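Local coordinates for protein V-type ATP synthase alpha chain (Nanoarchaeum equitans Kin4-M, PDB 5BN3) that forms the A subunit of a V-type ATP synthase head and binds ADP through a P-loop nucleotide-binding domain, at residues 248-252 with 320-325. Sequence-based numbering, arbitrary orientation.
Sequences IGCGE and DSTSRW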
ATOM      1  N   ILE A 248     -27.662 -21.687   1.367  1.00 30.71           N
ATOM      2  CA  ILE A 248     -27.335 -21.061   0.094  1.00 34.08           C
ATOM      3  C   ILE A 248     -25.861 -21.250  -0.243  1.00 39.35           C
ATOM      4  O   ILE A 248     -24.985 -20.662   0.399  1.00 33.27           O
ATOM      5  CB  ILE A 248     -27.654 -19.552   0.099  1.00 34.01           C
ATOM      6  CG1 ILE A 248     -29.056 -19.301   0.661  1.00 35.84           C
ATOM      7  CG2 ILE A 248     -27.531 -18.980  -1.304  1.00 35.70           C
ATOM      8  CD1 ILE A 248     -29.444 -17.832   0.701  1.00 33.62           C
ATOM      9  N   GLY A 249     -25.591 -22.076  -1.247  1.00 35.25           N
ATOM     10  CA  GLY A 249     -24.248 -22.204  -1.777  1.00 34.56           C
ATOM     11  C   GLY A 249     -24.016 -21.121  -2.810  1.00 47.06           C
ATOM     12  O   GLY A 249     -24.333 -21.298  -3.989  1.00 40.11           O
ATOM     13  N   CYS A 250     -23.471 -19.995  -2.362  1.00 39.95           N
ATOM     14  CA  CYS A 250     -23.260 -18.845  -3.228  1.00 34.42           C
ATOM     15  C   CYS A 250     -21.823 -18.805  -3.738  1.00 34.79           C
ATOM     16  O   CYS A 250     -20.921 -18.356  -3.032  1.00 33.20           O
ATOM     17  CB  CYS A 250     -23.598 -17.555  -2.475  1.00 32.72           C
ATOM     18  SG  CYS A 250     -23.430 -16.033  -3.439  1.00 39.46           S
ATOM     19  N   GLY A 251     -21.618 -19.291  -4.961  1.00 31.11           N
ATOM     20  CA  GLY A 251     -20.323 -19.226  -5.614  1.00 30.88           C
ATOM     21  C   GLY A 251     -19.247 -20.119  -5.026  1.00 35.56           C
ATOM     22  O   GLY A 251     -18.062 -19.799  -5.125  1.00 37.10           O
ATOM     23  N   GLU A 252     -19.647 -21.239  -4.424  1.00 35.78           N
ATOM     24  CA  GLU A 252     -18.686 -22.182  -3.844  1.00 42.75           C
ATOM     25  C   GLU A 252     -18.618 -23.506  -4.607  1.00 44.75           C
ATOM     26  O   GLU A 252     -19.048 -23.583  -5.757  1.00 34.40           O
ATOM     27  CB  GLU A 252     -18.989 -22.427  -2.363  1.00 35.54           C
ATOM     28  CG  GLU A 252     -18.776 -21.207  -1.481  1.00 37.04           C
ATOM     29  CD  GLU A 252     -17.328 -20.754  -1.444  1.00 46.69           C
ATOM     30  OE1 GLU A 252     -16.430 -21.620  -1.370  1.00 46.19           O
ATOM     31  OE2 GLU A 252     -17.082 -19.530  -1.491  1.00 50.57           O
ATOM     32  N   ASP A 320     -23.123 -19.115   2.064  1.00 35.77           N
ATOM     33  CA  ASP A 320     -21.717 -19.473   1.899  1.00 33.97           C
ATOM     34  C   ASP A 320     -21.364 -19.419   0.412  1.00 34.18           C
ATOM     35  O   ASP A 320     -21.706 -20.335  -0.331  1.00 34.43           O
ATOM     36  CB  ASP A 320     -21.505 -20.895   2.444  1.00 33.09           C
ATOM     37  CG  ASP A 320     -20.069 -21.375   2.326  1.00 42.16           C
ATOM     38  OD1 ASP A 320     -19.149 -20.534   2.240  1.00 35.47           O
ATOM     39  OD2 ASP A 320     -19.853 -22.608   2.336  1.00 41.60           O
ATOM     40  N   SER A 321     -20.690 -18.362  -0.039  1.00 33.16           N
ATOM     41  CA  SER A 321     -20.197 -17.277   0.803  1.00 31.54           C
ATOM     42  C   SER A 321     -20.622 -15.917   0.246  1.00 34.06           C
ATOM     43  O   SER A 321     -20.738 -15.747  -0.970  1.00 31.34           O
ATOM     44  CB  SER A 321     -18.670 -17.351   0.885  1.00 33.53           C
ATOM     45  OG  SER A 321     -18.105 -16.075   1.124  1.00 39.95           O
ATOM     46  N   THR A 322     -20.838 -14.945   1.131  1.00 36.24           N
ATOM     47  CA  THR A 322     -21.295 -13.615   0.718  1.00 35.51           C
ATOM     48  C   THR A 322     -20.262 -12.826  -0.084  1.00 37.91           C
ATOM     49  O   THR A 322     -20.611 -11.908  -0.823  1.00 32.70           O
ATOM     50  CB  THR A 322     -21.762 -12.767   1.919  1.00 38.35           C
ATOM     51  OG1 THR A 322     -20.667 -12.565   2.822  1.00 35.24           O
ATOM     52  CG2 THR A 322     -22.899 -13.462   2.643  1.00 31.42           C
ATOM     53  N   SER A 323     -18.992 -13.181   0.065  1.00 30.52           N
ATOM     54  CA  SER A 323     -17.931 -12.552  -0.713  1.00 26.10           C
ATOM     55  C   SER A 323     -18.083 -12.794  -2.219  1.00 35.74           C
ATOM     56  O   SER A 323     -17.671 -11.966  -3.031  1.00 32.01           O
ATOM     57  CB  SER A 323     -16.562 -13.045  -0.242  1.00 35.81           C
ATOM     58  OG  SER A 323     -16.373 -12.756   1.130  1.00 32.97           O
ATOM     59  N   ARG A 324     -18.675 -13.926  -2.588  1.00 28.70           N
ATOM     60  CA  ARG A 324     -18.857 -14.269  -3.998  1.00 31.09           C
ATOM     61  C   ARG A 324     -19.944 -13.398  -4.621  1.00 26.19           C
ATOM     62  O   ARG A 324     -19.879 -13.052  -5.800  1.00 32.99           O
ATOM     63  CB  ARG A 324     -19.210 -15.752  -4.152  1.00 34.96           C
ATOM     64  CG  ARG A 324     -18.261 -16.698  -3.424  1.00 31.34           C
ATOM     65  CD  ARG A 324     -16.814 -16.420  -3.779  1.00 41.18           C
ATOM     66  NE  ARG A 324     -15.904 -17.208  -2.954  1.00 46.27           N
ATOM     67  CZ  ARG A 324     -14.693 -16.809  -2.583  1.00 46.14           C
ATOM     68  NH1 ARG A 324     -14.237 -15.623  -2.962  1.00 35.18           N
ATOM     69  NH2 ARG A 324     -13.940 -17.596  -1.828  1.00 39.84           N
ATOM     70  N   TRP A 325     -20.944 -13.059  -3.813  1.00 27.71           N
ATOM     71  CA  TRP A 325     -21.998 -12.131  -4.210  1.00 31.45           C
ATOM     72  C   TRP A 325     -21.389 -10.747  -4.398  1.00 38.42           C
ATOM     73  O   TRP A 325     -21.709 -10.041  -5.354  1.00 34.41           O
ATOM     74  CB  TRP A 325     -23.100 -12.111  -3.137  1.00 32.18           C
ATOM     75  CG  TRP A 325     -24.122 -11.002  -3.266  1.00 35.71           C
ATOM     76  CD1 TRP A 325     -24.534 -10.386  -4.414  1.00 39.29           C
ATOM     77  CD2 TRP A 325     -24.848 -10.379  -2.195  1.00 31.88           C
ATOM     78  NE1 TRP A 325     -25.471  -9.422  -4.122  1.00 32.31           N
ATOM     79  CE2 TRP A 325     -25.682  -9.400  -2.768  1.00 32.67           C
ATOM     80  CE3 TRP A 325     -24.876 -10.560  -0.809  1.00 36.98           C
ATOM     81  CZ2 TRP A 325     -26.533  -8.601  -2.001  1.00 37.58           C
ATOM     82  CZ3 TRP A 325     -25.720  -9.768  -0.050  1.00 35.75           C
ATOM     83  CH2 TRP A 325     -26.537  -8.801  -0.647  1.00 35.85           C
TER
HETATM   84  O   HOH W   1     -16.397 -21.379   2.101  1.00 34.38           O
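Glu252 and Arg324 meet beyond the C-terminal ends of neighbouring parallel strands, 244-250 and 314-320, in the P-loop nucleotide-binding domain of this A subunit. The strands are joined by Asp320 N to Ile248 O (2.9 Å) and by Cys250 N to Asp320 O; Ser321 N, the nitrogen of the cis Asp320-Ser321 peptide, bonds Cys250 O. Ser321 N-caps helix 322-335, its OG accepting from Ser323 N, while OG also bonds Ser380. Gly251 has positive phi and lies where a side chain would strike Arg324 CB, so glycine suits this turn.

In Glu252, chi1 (-67°, CG anti to the carbonyl carbon) sets CG 3.3 Å from Asp320 O, and a bend at chi2 (-64°) swings the carboxylate to Arg324. Its OE2 is met on the syn side by Arg324 NE at 3.0 Å, in a salt bridge with a nearly straight N-H...O (160°). The two side chains cross at about a right angle, and the arginine's CG rests 3.2 Å from Cys250 O. Tyr256 and Tyr297 of the neighbouring NEQ263 chain make cation-pi contacts with Arg324 at the subunit interface.

Asp320, with OD2 bonded to Thr230 of the P-loop, sets its carboxylate nearly parallel to that of Glu252. Glu252 OE2 and Asp320 OD1 are 4.4 Å apart, and a water donates to both acids, weakly to Glu252. The Glu252 side chain lies about 4 Å from a bound magnesium ion, that of Asp320 about 5 Å from ADP. The small thiol of Cys250, SG anti to the backbone N, packs on the first helical turn, SG 3.9 Å from Trp325 CB.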